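Long-range contacts in oxalate--CoA ligase (Arabidopsis thaliana, PDB 5IE2), which belongs to the ANL superfamily of AMP-binding enzymes and binds adenosine-5'-triphosphate between a large N-terminal part and a smaller C-terminal part: residues S171-R176 against S498-R503; L166-S171 against A313-T318. One frame throughout, in Å; residues are numbered along the deposited sequence.

Overall arrangement
Both contacts are built around the same ATP, with centres about 13 Å apart, and they share S171. Along the chain their segments alternate: 166-171 runs directly into 171-176, then come 313-318 and, last, 498-503. The centre of contact 2 lies about 9 Å from the centre of the chain, internal to the AMP-binding region, where the end of strand 164-169 faces the turn after strand 308-314. Contact 1, its centre about 12 Å from the same point, joins the loop between strands 164-169 and 179-183 to the C-terminal segment that leads into helix 503-510. The phosphate-binding residues T170-T174 are therefore backed by the N-terminal fold and met by the C-terminal part.

Contact 1: S171-R176 against S498-R503. With ATP (adenosine-5'-triphosphate), chain C.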
loop_
_atom_site.group_PDB
_atom_site.type_symbol
_atom_site.label_atom_id
_atom_site.label_comp_id
_atom_site.label_asym_id
_atom_site.label_seq_id
_atom_site.Cartn_x
_atom_site.Cartn_y
_atom_site.Cartn_z
ATOM N N SER A 171 6.001 1.283 7.658
ATOM C CA SER A 171 5.469 0.069 8.301
ATOM C C SER A 171 6.302 -0.511 9.481
ATOM O O SER A 171 5.810 -1.392 10.183
ATOM C CB SER A 171 5.279 -1.030 7.241
ATOM O OG SER A 171 4.237 -0.695 6.326
ATOM N N GLY A 172 7.534 -0.044 9.708
ATOM C CA GLY A 172 8.310 -0.496 10.860
ATOM C C GLY A 172 9.060 -1.823 10.647
ATOM O O GLY A 172 9.513 -2.504 11.596
ATOM N N THR A 173 9.235 -2.180 9.378
ATOM C CA THR A 173 9.842 -3.445 9.020
ATOM C C THR A 173 11.334 -3.563 9.412
ATOM O O THR A 173 11.736 -4.550 10.031
ATOM C CB THR A 173 9.675 -3.690 7.505
ATOM O OG1 THR A 173 8.279 -3.584 7.147
ATOM C CG2 THR A 173 10.229 -5.088 7.113
ATOM N N THR A 174 12.165 -2.598 9.036
ATOM C CA THR A 174 13.598 -2.703 9.350
ATOM C C THR A 174 14.051 -1.602 10.304
ATOM O O THR A 174 15.251 -1.372 10.474
ATOM C CB THR A 174 14.517 -2.686 8.079
ATOM O OG1 THR A 174 14.192 -1.567 7.246
ATOM C CG2 THR A 174 14.361 -3.965 7.279
ATOM N N SER A 175 13.085 -0.899 10.886
ATOM C CA SER A 175 13.376 0.231 11.762
ATOM C C SER A 175 12.154 0.576 12.592
ATOM O O SER A 175 11.102 -0.057 12.445
ATOM C CB SER A 175 13.838 1.450 10.950
ATOM O OG SER A 175 15.249 1.443 10.790
ATOM N N ARG A 176 12.296 1.584 13.448
ATOM C CA ARG A 176 11.140 2.209 14.094
ATOM C C ARG A 176 10.505 3.115 13.037
ATOM O O ARG A 176 11.247 3.878 12.377
ATOM C CB ARG A 176 11.561 3.023 15.330
ATOM C CG ARG A 176 13.036 3.458 15.291
ATOM C CD ARG A 176 13.572 3.844 16.659
ATOM N NE ARG A 176 15.035 3.916 16.674
ATOM C CZ ARG A 176 15.830 2.890 16.982
ATOM N NH1 ARG A 176 15.303 1.707 17.281
ATOM N NH2 ARG A 176 17.152 3.035 16.981
ATOM N N SER A 498 -1.056 -3.916 6.947
ATOM C CA SER A 498 -0.820 -3.874 5.486
ATOM C C SER A 498 -0.772 -5.280 4.825
ATOM O O SER A 498 -0.874 -5.383 3.597
ATOM C CB SER A 498 0.471 -3.104 5.118
ATOM O OG SER A 498 1.602 -3.322 5.948
ATOM N N GLY A 499 -0.570 -6.335 5.627
ATOM C CA GLY A 499 -0.482 -7.688 5.111
ATOM C C GLY A 499 0.940 -8.183 4.836
ATOM O O GLY A 499 1.119 -9.138 4.074
ATOM N N LYS A 500 1.946 -7.581 5.481
ATOM C CA LYS A 500 3.338 -8.041 5.322
ATOM C C LYS A 500 3.738 -8.920 6.462
ATOM O O LYS A 500 3.488 -8.592 7.620
ATOM C CB LYS A 500 4.368 -6.889 5.296
ATOM C CG LYS A 500 4.168 -5.768 4.311
ATOM C CD LYS A 500 5.195 -4.627 4.627
ATOM C CE LYS A 500 4.952 -3.350 3.785
ATOM N NZ LYS A 500 5.838 -3.278 2.538
ATOM N N ILE A 501 4.401 -10.027 6.169
ATOM C CA ILE A 501 4.979 -10.818 7.243
ATOM C C ILE A 501 6.321 -10.175 7.523
ATOM O O ILE A 501 7.113 -10.071 6.603
ATOM C CB ILE A 501 5.145 -12.298 6.811
ATOM C CG1 ILE A 501 3.810 -12.881 6.300
ATOM C CG2 ILE A 501 5.786 -13.138 7.929
ATOM C CD1 ILE A 501 3.986 -14.186 5.459
ATOM N N GLN A 502 6.617 -9.739 8.738
ATOM C CA GLN A 502 7.941 -9.130 8.954
ATOM C C GLN A 502 8.966 -10.122 9.481
ATOM O O GLN A 502 8.730 -10.764 10.503
ATOM C CB GLN A 502 7.886 -7.889 9.852
ATOM C CG GLN A 502 6.701 -6.969 9.572
ATOM C CD GLN A 502 6.861 -5.593 10.205
ATOM O OE1 GLN A 502 7.174 -5.477 11.392
ATOM N NE2 GLN A 502 6.647 -4.547 9.414
ATOM N N ARG A 503 10.091 -10.253 8.772
ATOM C CA ARG A 503 11.010 -11.352 9.035
ATOM C C ARG A 503 11.660 -11.215 10.405
ATOM O O ARG A 503 11.863 -12.215 11.074
ATOM C CB ARG A 503 12.139 -11.427 7.999
ATOM C CG ARG A 503 11.754 -11.074 6.603
ATOM C CD ARG A 503 12.916 -11.270 5.659
ATOM N NE ARG A 503 12.551 -12.484 4.995
ATOM C CZ ARG A 503 11.919 -12.586 3.836
ATOM N NH1 ARG A 503 11.691 -11.534 3.059
ATOM N NH2 ARG A 503 11.611 -13.804 3.429
HETATM P PG ATP C . 10.046 0.579 7.268
HETATM O O1G ATP C . 11.244 -0.363 7.386
HETATM O O2G ATP C . 9.595 1.125 8.576
HETATM O O3G ATP C . 10.308 1.683 6.246
HETATM P PB ATP C . 8.576 -0.742 5.164
HETATM O O1B ATP C . 7.875 -2.081 5.089
HETATM O O2B ATP C . 9.866 -0.514 4.461
HETATM O O3B ATP C . 8.764 -0.273 6.725
HETATM P PA ATP C . 6.615 0.431 3.291
HETATM O O1A ATP C . 6.875 1.810 2.701
HETATM O O2A ATP C . 5.237 0.034 3.653
HETATM O O3A ATP C . 7.466 0.349 4.660
HETATM O "O5'" ATP C . 7.318 -0.662 2.356
HETATM C "C5'" ATP C . 8.159 -0.343 1.220
HETATM C "C4'" ATP C . 9.136 -1.522 1.065
HETATM O "O4'" ATP C . 8.402 -2.686 0.639
HETATM C "C3'" ATP C . 10.098 -1.327 -0.066
HETATM O "O3'" ATP C . 11.190 -0.519 0.366
HETATM C "C2'" ATP C . 10.525 -2.742 -0.397
HETATM O "O2'" ATP C . 11.432 -3.207 0.615
HETATM C "C1'" ATP C . 9.242 -3.488 -0.171
HETATM N N9 ATP C . 8.511 -3.763 -1.431
HETATM C C8 ATP C . 7.532 -3.049 -2.002
HETATM N N7 ATP C . 7.121 -3.680 -3.145
HETATM C C5 ATP C . 7.865 -4.829 -3.255
HETATM C C6 ATP C . 7.925 -5.958 -4.212
HETATM N N6 ATP C . 7.051 -6.009 -5.271
HETATM N N1 ATP C . 8.825 -6.933 -3.946
HETATM C C2 ATP C . 9.646 -6.893 -2.870
HETATM N N3 ATP C . 9.653 -5.889 -1.957
HETATM C C4 ATP C . 8.770 -4.863 -2.128
#
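ATP mediates much of this meeting, since the two loops bury only 220 Å² between them. The tight part is the grip of S171-T174 on the ATP phosphates; these residues belong to the glycine- and threonine/serine-rich phosphate-binding signature of the ANL family, often called P-loop-like. G172 N lies 2.6 Å from ATP O2G, and T174 N donates to ATP O1G at 173°, nearly straight. T173 turns OG1 anti to its carbonyl carbon (chi1 -54°), which brings that hydroxyl to 2.6 Å from ATP O1B as donor. G172 has positive phi, a conformation in which a CB would crowd the preceding carbonyl oxygen.

From the other segment K500 reaches the nucleotide along an extended chain that bends only at its end (chi4 -97°). Its CE passes 3.7 Å from S171 OG, and NZ donates to ATP O5' at 3.0 Å and also to S289 O. The positive charge probably offsets part of the phosphate charge. S171 OG, meanwhile, donates to ATP O2A.

Direct bonding between the loops is looser. Q502, crossing T173 obliquely, offers NE2 to S171 O in a weak bond of 3.4 Å; the same NE2 is 3.0 Å from T173 OG1, but the angle is poor for a hydrogen bond. S498 OG stays 3.7 Å from S171 OG and bonds instead to T496. Farther along, R176 is solvent-exposed.

Q502 is the N-cap residue of helix 503-510, whose R503 forms a salt bridge with D427 of helix 423-430 and packs on strand 436-446; R409 of strand 404-409 touches T173, T174 and K500.

Contact 2: L166-S171 against A313-T318; sequences LFLHTS and AMTEAT. With ATP (adenosine-5'-triphosphate), chain C.
T315 contributes the largest share of this buried contact, and its three side-chain groups divide the work. CB faces segment 166-171 and lies 4.2 Å from T170 CG2, a methyl-to-carbon approach. With OG1 anti to the carbonyl carbon (chi1 -58°), the hydroxyl stands beside the backbone nitrogen and is 3.0 Å from ATP O1A. T315 N donates to that same oxygen at 2.9 Å and 168°, so the alpha phosphate is held in a well-aligned bond at the start of the 3-10 turn. The remaining branch, CG2, is anti to the backbone N and points into apolar surroundings: it meets L168 CB at 4.0 Å, with L168 CD1 slightly farther away, the two side chains crossing obliquely.

T170 similarly divides its two branches. Its OG1 occupies the crowded position between backbone N and carbonyl carbon (chi1 52°), donates to ATP O2G at 2.9 Å and is also bonded to K178 N. Its CG2 is thereby turned to E316, whose chain bends at chi2, bringing OE2 to 3.7 Å from that methyl. The two chains cross at about a right angle. OE2 has its polar partner in Y374 OH, and the E316 side chain lies about 4 Å from a magnesium ion, a charge that would probably favour the ionised carboxylate.

T315 and E316 belong to the Y-x-x-T-E signature of ANL enzymes, and T170 begins the T-S-G-T-T phosphate-binding signature. No hydrogen bond spans the two segments; van der Waals touches, one of them methyl to carboxylate, and the shared nucleotide join them. V215 of helix 215-227 packs against L168 and T315, strand 179-183 pairs with strand 164-169, and V180 of that partner strand touches both T170 and T315.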
loop_
_atom_site.group_PDB
_atom_site.type_symbol
_atom_site.label_atom_id
_atom_site.label_comp_id
_atom_site.label_asym_id
_atom_site.label_seq_id
_atom_site.Cartn_x
_atom_site.Cartn_y
_atom_site.Cartn_z
ATOM N N LEU A 166 -0.665 14.743 3.051
ATOM C CA LEU A 166 -0.786 13.377 3.623
ATOM C C LEU A 166 0.416 13.182 4.522
ATOM O O LEU A 166 1.518 13.606 4.168
ATOM C CB LEU A 166 -0.845 12.338 2.509
ATOM C CG LEU A 166 -0.739 10.875 2.929
ATOM C CD1 LEU A 166 -1.904 10.588 3.870
ATOM C CD2 LEU A 166 -0.784 9.960 1.703
ATOM N N PHE A 167 0.199 12.654 5.715
ATOM C CA PHE A 167 1.304 12.385 6.617
ATOM C C PHE A 167 1.096 10.954 7.087
ATOM O O PHE A 167 0.008 10.657 7.571
ATOM C CB PHE A 167 1.316 13.336 7.817
ATOM C CG PHE A 167 2.450 13.062 8.782
ATOM C CD1 PHE A 167 3.724 13.518 8.508
ATOM C CD2 PHE A 167 2.236 12.344 9.951
ATOM C CE1 PHE A 167 4.788 13.257 9.397
ATOM C CE2 PHE A 167 3.302 12.086 10.867
ATOM C CZ PHE A 167 4.541 12.552 10.597
ATOM N N LEU A 168 2.125 10.115 6.919
ATOM C CA LEU A 168 2.110 8.664 7.219
ATOM C C LEU A 168 3.401 8.299 7.923
ATOM O O LEU A 168 4.374 9.054 7.876
ATOM C CB LEU A 168 2.004 7.815 5.933
ATOM C CG LEU A 168 0.704 7.991 5.192
ATOM C CD1 LEU A 168 0.764 7.317 3.851
ATOM C CD2 LEU A 168 -0.391 7.405 6.061
ATOM N N HIS A 169 3.404 7.142 8.577
ATOM C CA HIS A 169 4.637 6.549 9.072
ATOM C C HIS A 169 4.915 5.306 8.255
ATOM O O HIS A 169 4.005 4.711 7.683
ATOM C CB HIS A 169 4.544 6.194 10.551
ATOM C CG HIS A 169 4.851 7.340 11.453
ATOM N ND1 HIS A 169 3.911 8.287 11.812
ATOM C CD2 HIS A 169 6.020 7.732 12.029
ATOM C CE1 HIS A 169 4.481 9.193 12.597
ATOM N NE2 HIS A 169 5.758 8.875 12.750
ATOM N N THR A 170 6.181 4.939 8.149
ATOM C CA THR A 170 6.535 3.689 7.473
ATOM C C THR A 170 6.133 2.449 8.306
ATOM O O THR A 170 5.891 2.574 9.505
ATOM C CB THR A 170 8.003 3.651 7.168
ATOM O OG1 THR A 170 8.742 3.926 8.367
ATOM C CG2 THR A 170 8.317 4.708 6.087
ATOM N N SER A 171 6.001 1.283 7.658
ATOM C CA SER A 171 5.469 0.069 8.301
ATOM C C SER A 171 6.302 -0.511 9.481
ATOM O O SER A 171 5.810 -1.392 10.183
ATOM C CB SER A 171 5.279 -1.030 7.241
ATOM O OG SER A 171 4.237 -0.695 6.326
ATOM N N ALA A 313 6.863 -0.419 -4.687
ATOM C CA ALA A 313 6.359 0.842 -4.139
ATOM C C ALA A 313 6.793 1.057 -2.701
ATOM O O ALA A 313 7.165 0.123 -2.052
ATOM C CB ALA A 313 4.815 0.883 -4.203
ATOM N N MET A 314 6.766 2.305 -2.228
ATOM C CA MET A 314 7.088 2.552 -0.820
ATOM C C MET A 314 6.472 3.866 -0.390
ATOM O O MET A 314 6.140 4.728 -1.212
ATOM C CB MET A 314 8.624 2.536 -0.608
ATOM C CG MET A 314 9.371 3.747 -1.220
ATOM S SD MET A 314 11.166 3.436 -1.184
ATOM C CE MET A 314 11.527 3.041 0.539
ATOM N N THR A 315 6.290 4.027 0.916
ATOM C CA THR A 315 5.627 5.206 1.423
ATOM C C THR A 315 6.362 6.482 0.975
ATOM O O THR A 315 5.725 7.451 0.644
ATOM C CB THR A 315 5.573 5.166 2.986
ATOM O OG1 THR A 315 4.886 3.983 3.388
ATOM C CG2 THR A 315 4.821 6.355 3.539
ATOM N N GLU A 316 7.686 6.462 1.019
ATOM C CA GLU A 316 8.478 7.665 0.667
ATOM C C GLU A 316 8.387 8.104 -0.801
ATOM O O GLU A 316 8.741 9.245 -1.149
ATOM C CB GLU A 316 9.963 7.435 0.988
ATOM C CG GLU A 316 10.309 7.366 2.452
ATOM C CD GLU A 316 10.301 5.901 2.969
ATOM O OE1 GLU A 316 9.489 5.092 2.473
ATOM O OE2 GLU A 316 11.133 5.590 3.861
ATOM N N ALA A 317 7.942 7.190 -1.652
ATOM C CA ALA A 317 7.741 7.456 -3.092
ATOM C C ALA A 317 6.261 7.761 -3.375
ATOM O O ALA A 317 5.847 7.718 -4.520
ATOM C CB ALA A 317 8.200 6.182 -3.915
ATOM N N THR A 318 5.460 8.002 -2.328
ATOM C CA THR A 318 3.983 8.121 -2.495
ATOM C C THR A 318 3.498 6.859 -3.287
ATOM O O THR A 318 2.764 6.950 -4.269
ATOM C CB THR A 318 3.574 9.471 -3.192
ATOM O OG1 THR A 318 4.278 10.508 -2.510
ATOM C CG2 THR A 318 2.057 9.772 -3.021
HETATM P PG ATP C . 10.046 0.579 7.268
HETATM O O1G ATP C . 11.244 -0.363 7.386
HETATM O O2G ATP C . 9.595 1.125 8.576
HETATM O O3G ATP C . 10.308 1.683 6.246
HETATM P PB ATP C . 8.576 -0.742 5.164
HETATM O O1B ATP C . 7.875 -2.081 5.089
HETATM O O2B ATP C . 9.866 -0.514 4.461
HETATM O O3B ATP C . 8.764 -0.273 6.725
HETATM P PA ATP C . 6.615 0.431 3.291
HETATM O O1A ATP C . 6.875 1.810 2.701
HETATM O O2A ATP C . 5.237 0.034 3.653
HETATM O O3A ATP C . 7.466 0.349 4.660
HETATM O "O5'" ATP C . 7.318 -0.662 2.356
HETATM C "C5'" ATP C . 8.159 -0.343 1.220
HETATM C "C4'" ATP C . 9.136 -1.522 1.065
HETATM O "O4'" ATP C . 8.402 -2.686 0.639
HETATM C "C3'" ATP C . 10.098 -1.327 -0.066
HETATM O "O3'" ATP C . 11.190 -0.519 0.366
HETATM C "C2'" ATP C . 10.525 -2.742 -0.397
HETATM O "O2'" ATP C . 11.432 -3.207 0.615
HETATM C "C1'" ATP C . 9.242 -3.488 -0.171
HETATM N N9 ATP C . 8.511 -3.763 -1.431
HETATM C C8 ATP C . 7.532 -3.049 -2.002
HETATM N N7 ATP C . 7.121 -3.680 -3.145
HETATM C C5 ATP C . 7.865 -4.829 -3.255
HETATM C C6 ATP C . 7.925 -5.958 -4.212
HETATM N N6 ATP C . 7.051 -6.009 -5.271
HETATM N N1 ATP C . 8.825 -6.933 -3.946
HETATM C C2 ATP C . 9.646 -6.893 -2.870
HETATM N N3 ATP C . 9.653 -5.889 -1.957
HETATM C C4 ATP C . 8.770 -4.863 -2.128
#